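Local coordinates for protein polyhedrin (Orgyia pseudotsugata cypovirus 5, PDB 5A8U) that builds the crystalline matrix of viral occlusion bodies, the polyhedra that shield virus particles in the environment until insect larvae ingest them, at residues A[74-77]-A[78-82]; A[112-115]-A[116-120]. One frame throughout, in Å; residues are numbered along the deposited sequence.

Contact 1: A[74-77]-A[78-82]; sequences HGRI and EWPGE
Arg76 and Trp79 meet on one side of the loop 74-82, which lies between helix 60-63 and helix 84-91, the guanidinium of the first lying against the pyrrole end of the indole. Trp79 CD1 sits over one guanidinium face, off-centre toward its rim and 3.7 Å from Arg76 CZ. The two planes are tilted 58° apart, well short of a flat stack. Arg76 NH2 comes within 3.4 Å of Trp79 NE1, but both are donors and no bond joins them; instead both turn to OD2 of Asp72, Trp79 NE1 by a hydrogen bond and Arg76 NH2 by a salt bridge. A bend at chi3 (-57°) in an otherwise extended arginine chain brings the guanidinium round to the CD1-NE1 side of the indole. The packed part of the contact is here and at Ile77, which is buried against Ile77 of both the second and the third subunit, while Trp79 rests on Pro66 and Ala104.

The looser side is toward solvent. Pro80 CD only approaches Arg76 NH1, at 3.9 Å, and both residues are exposed.

Past Ile77, a water donates to the Ile77 carbonyl O at 3.3 Å and, more weakly, to Glu78 OE2; Lys64 also bonds that carbonyl. Trp79 then opens a type II beta turn, with Glu82 N bonded to Trp79 O at 2.8 Å and Gly81 supplying the positive phi the turn needs.

Chemically, Asp72 OD2 accepts from both Arg76 and Trp79, which explains why two donors can lie so close, and its charge probably offsets that of the arginine.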
loop_
_atom_site.group_PDB
_atom_site.type_symbol
_atom_site.label_atom_id
_atom_site.label_comp_id
_atom_site.label_asym_id
_atom_site.label_seq_id
_atom_site.Cartn_x
_atom_site.Cartn_y
_atom_site.Cartn_z
ATOM N N HIS A 74 21.111 0.653 -15.270
ATOM C CA HIS A 74 20.679 0.236 -16.600
ATOM C C HIS A 74 19.170 0.006 -16.709
ATOM O O HIS A 74 18.689 -0.487 -17.734
ATOM C CB HIS A 74 21.426 -1.027 -17.038
ATOM C CG HIS A 74 22.893 -0.814 -17.254
ATOM N ND1 HIS A 74 23.757 -0.503 -16.227
ATOM C CD2 HIS A 74 23.646 -0.866 -18.378
ATOM C CE1 HIS A 74 24.981 -0.375 -16.708
ATOM N NE2 HIS A 74 24.942 -0.593 -18.010
ATOM N N GLY A 75 18.426 0.348 -15.657
ATOM C CA GLY A 75 16.979 0.189 -15.665
ATOM C C GLY A 75 16.468 -1.211 -15.374
ATOM O O GLY A 75 15.284 -1.512 -15.576
ATOM N N ARG A 76 17.357 -2.073 -14.892
ATOM C CA ARG A 76 16.995 -3.461 -14.602
ATOM C C ARG A 76 16.427 -3.599 -13.191
ATOM O O ARG A 76 16.930 -2.981 -12.251
ATOM C CB ARG A 76 18.219 -4.359 -14.754
ATOM C CG ARG A 76 18.684 -4.522 -16.197
ATOM C CD ARG A 76 19.802 -5.540 -16.263
ATOM N NE ARG A 76 20.899 -5.143 -15.394
ATOM C CZ ARG A 76 22.050 -5.796 -15.290
ATOM N NH1 ARG A 76 22.267 -6.896 -16.009
ATOM N NH2 ARG A 76 22.989 -5.334 -14.473
ATOM N N ILE A 77 15.384 -4.411 -13.044
ATOM C CA ILE A 77 14.801 -4.627 -11.719
ATOM C C ILE A 77 15.203 -5.966 -11.120
ATOM O O ILE A 77 14.819 -6.280 -9.996
ATOM C CB ILE A 77 13.264 -4.500 -11.701
ATOM C CG1 ILE A 77 12.612 -5.611 -12.517
ATOM C CG2 ILE A 77 12.850 -3.132 -12.209
ATOM C CD1 ILE A 77 11.094 -5.620 -12.418
ATOM N N GLU A 78 15.967 -6.751 -11.877
ATOM C CA GLU A 78 16.551 -7.991 -11.373
ATOM C C GLU A 78 17.940 -8.160 -11.969
ATOM O O GLU A 78 18.233 -7.640 -13.049
ATOM C CB GLU A 78 15.703 -9.200 -11.770
ATOM C CG GLU A 78 14.322 -9.245 -11.152
ATOM C CD GLU A 78 13.658 -10.596 -11.334
ATOM O OE1 GLU A 78 13.938 -11.250 -12.359
ATOM O OE2 GLU A 78 12.875 -11.003 -10.443
ATOM N N TRP A 79 18.799 -8.893 -11.269
ATOM C CA TRP A 79 20.114 -9.236 -11.798
ATOM C C TRP A 79 20.154 -10.720 -12.152
ATOM O O TRP A 79 19.505 -11.544 -11.497
ATOM C CB TRP A 79 21.212 -8.908 -10.788
ATOM C CG TRP A 79 21.575 -7.442 -10.723
ATOM C CD1 TRP A 79 21.347 -6.495 -11.684
ATOM C CD2 TRP A 79 22.220 -6.770 -9.640
ATOM N NE1 TRP A 79 21.806 -5.273 -11.260
ATOM C CE2 TRP A 79 22.359 -5.415 -10.014
ATOM C CE3 TRP A 79 22.681 -7.174 -8.381
ATOM C CZ2 TRP A 79 22.945 -4.461 -9.176
ATOM C CZ3 TRP A 79 23.278 -6.232 -7.554
ATOM C CH2 TRP A 79 23.396 -4.883 -7.955
ATOM N N PRO A 80 20.892 -11.067 -13.208
ATOM C CA PRO A 80 21.007 -12.480 -13.588
ATOM C C PRO A 80 21.452 -13.327 -12.402
ATOM O O PRO A 80 22.383 -12.942 -11.682
ATOM C CB PRO A 80 22.096 -12.462 -14.661
ATOM C CG PRO A 80 22.019 -11.098 -15.244
ATOM C CD PRO A 80 21.671 -10.190 -14.100
ATOM N N GLY A 81 20.787 -14.459 -12.196
ATOM C CA GLY A 81 21.139 -15.353 -11.108
ATOM C C GLY A 81 20.597 -14.879 -9.775
ATOM O O GLY A 81 20.868 -15.482 -8.729
ATOM N N GLU A 82 19.817 -13.803 -9.805
ATOM C CA GLU A 82 19.199 -13.276 -8.606
ATOM C C GLU A 82 17.727 -12.993 -8.900
ATOM O O GLU A 82 17.111 -12.115 -8.302
ATOM C CB GLU A 82 19.941 -12.017 -8.138
ATOM C CG GLU A 82 21.461 -12.240 -8.022
ATOM C CD GLU A 82 22.185 -11.131 -7.237
ATOM O OE1 GLU A 82 21.518 -10.379 -6.482
ATOM O OE2 GLU A 82 23.429 -11.033 -7.354
HETATM O O HOH W 1 12.149 -8.020 -9.225
#

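Contact 2: A[112-115]-A[116-120]; sequences FIVQ and GSVDW
The backbone leaves strand 109-115 at Gln115 in extended form, swings through Gly116 at phi 134° and psi -169°, and reaches an inverse gamma turn centred on Asp119, whose hydrogen bond, Trp120 N to Val118 O at 2.9 Å, is weak. This is the exit of an inner strand of the antiparallel six-stranded sheet, where the chain starts across to strand 124-128 of the three-stranded sheet. Gly116 suits the bend, with backbone angles that glycine readily adopts.

The return of the chain brings Val118 and Trp120 against Val114, which points toward them. Val114 CG1 is the shared apolar contact: it touches Val118 CG2 at 3.9 Å and Trp120 CZ3 at 4.0 Å. The two valine side chains cross at about a right angle, methyl against methyl, whereas those of Val114 and Trp120 lie alongside one another, running in opposite senses. With CG1 anti to the backbone N (chi1 -179°), Val114 turns that methyl into the bend. Val194 of strand 189-195 packs on both valines, and Met170 and Lys173 of strand 169-178 lie against Trp120, so the small cluster is shared between the two sheets.

Gln115 points the other way. Its chain is extended, and its buried amide is satisfied at both ends by the C-terminal chain: OE1 accepts from Val244 N and NE2 donates to Glu242 O.

The indole is also lined by backbone oxygens. Val118 O lies 3.2 Å above one face of the Trp120 ring, toward its rim, while Val114 O meets the benzo edge in the ring plane, 3.5 Å from CZ3.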
loop_
_atom_site.group_PDB
_atom_site.type_symbol
_atom_site.label_atom_id
_atom_site.label_comp_id
_atom_site.label_asym_id
_atom_site.label_seq_id
_atom_site.Cartn_x
_atom_site.Cartn_y
_atom_site.Cartn_z
ATOM N N PHE A 112 17.587 0.649 11.253
ATOM C CA PHE A 112 16.194 1.038 11.409
ATOM C C PHE A 112 16.224 2.291 12.283
ATOM O O PHE A 112 16.665 2.243 13.436
ATOM C CB PHE A 112 15.426 -0.114 12.079
ATOM C CG PHE A 112 13.956 0.183 12.358
ATOM C CD1 PHE A 112 13.040 0.230 11.318
ATOM C CD2 PHE A 112 13.496 0.350 13.662
ATOM C CE1 PHE A 112 11.687 0.485 11.562
ATOM C CE2 PHE A 112 12.139 0.588 13.912
ATOM C CZ PHE A 112 11.241 0.648 12.868
ATOM N N ILE A 113 15.819 3.422 11.716
ATOM C CA ILE A 113 15.946 4.702 12.404
ATOM C C ILE A 113 14.572 5.314 12.624
ATOM O O ILE A 113 13.789 5.430 11.696
ATOM C CB ILE A 113 16.785 5.699 11.589
ATOM C CG1 ILE A 113 18.008 5.003 10.987
ATOM C CG2 ILE A 113 17.152 6.906 12.446
ATOM C CD1 ILE A 113 18.754 5.855 9.966
ATOM N N VAL A 114 14.289 5.726 13.854
ATOM C CA VAL A 114 12.994 6.320 14.163
ATOM C C VAL A 114 13.245 7.701 14.751
ATOM O O VAL A 114 14.032 7.827 15.675
ATOM C CB VAL A 114 12.224 5.468 15.195
ATOM C CG1 VAL A 114 10.861 6.098 15.496
ATOM C CG2 VAL A 114 12.043 4.028 14.682
ATOM N N GLN A 115 12.607 8.734 14.205
ATOM C CA GLN A 115 12.869 10.108 14.647
ATOM C C GLN A 115 11.583 10.926 14.864
ATOM O O GLN A 115 10.637 10.825 14.089
ATOM C CB GLN A 115 13.793 10.809 13.636
ATOM C CG GLN A 115 13.944 12.320 13.859
ATOM C CD GLN A 115 14.968 12.950 12.927
ATOM O OE1 GLN A 115 15.787 12.252 12.320
ATOM N NE2 GLN A 115 14.932 14.278 12.814
ATOM N N GLY A 116 11.555 11.732 15.927
ATOM C CA GLY A 116 10.401 12.578 16.197
ATOM C C GLY A 116 10.041 12.456 17.658
ATOM O O GLY A 116 10.803 11.872 18.417
ATOM N N SER A 117 8.880 12.975 18.048
ATOM C CA SER A 117 8.407 12.804 19.426
ATOM C C SER A 117 7.593 11.518 19.470
ATOM O O SER A 117 6.377 11.500 19.208
ATOM C CB SER A 117 7.574 14.005 19.874
ATOM O OG SER A 117 7.150 13.838 21.219
ATOM N N VAL A 118 8.289 10.432 19.789
ATOM C CA VAL A 118 7.787 9.076 19.599
ATOM C C VAL A 118 7.588 8.388 20.945
ATOM O O VAL A 118 8.348 8.612 21.877
ATOM C CB VAL A 118 8.785 8.278 18.723
ATOM C CG1 VAL A 118 8.506 6.739 18.753
ATOM C CG2 VAL A 118 8.803 8.855 17.297
ATOM N N ASP A 119 6.528 7.599 21.062
ATOM C CA ASP A 119 6.360 6.708 22.216
ATOM C C ASP A 119 7.366 5.571 22.051
ATOM O O ASP A 119 7.017 4.502 21.559
ATOM C CB ASP A 119 4.911 6.178 22.242
ATOM C CG ASP A 119 4.597 5.335 23.492
ATOM O OD1 ASP A 119 5.450 5.255 24.399
ATOM O OD2 ASP A 119 3.471 4.787 23.595
ATOM N N TRP A 120 8.622 5.812 22.430
ATOM C CA TRP A 120 9.697 4.861 22.136
ATOM C C TRP A 120 9.425 3.429 22.598
ATOM O O TRP A 120 9.702 2.486 21.867
ATOM C CB TRP A 120 11.040 5.326 22.700
ATOM C CG TRP A 120 11.335 6.753 22.369
ATOM C CD1 TRP A 120 11.216 7.832 23.200
ATOM C CD2 TRP A 120 11.765 7.272 21.100
ATOM N NE1 TRP A 120 11.562 8.991 22.529
ATOM C CE2 TRP A 120 11.892 8.671 21.241
ATOM C CE3 TRP A 120 12.054 6.688 19.859
ATOM C CZ2 TRP A 120 12.312 9.497 20.193
ATOM C CZ3 TRP A 120 12.472 7.521 18.819
ATOM C CH2 TRP A 120 12.591 8.901 18.998
#

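Both contacts are local, each made within one unbroken run of chain, and they follow one another in series without nesting or crossing. After helix 6-21 the chain lays down strands 30-37, 43-50 and 53-58 and helix 60-63, then enters the outlying loop of contact 1, whose beta turn leads toward helix 84-91. After that helix it runs inward to strand 109-115, and contact 2 rounds the bend on the way to strand 124-128. Their centres lie 34 Å apart and their nearest atoms about 21 Å. Contact 1 thus shapes a peripheral loop next to neighbouring subunits, whereas contact 2 belongs to the interior, where the six-stranded and three-stranded sheets meet.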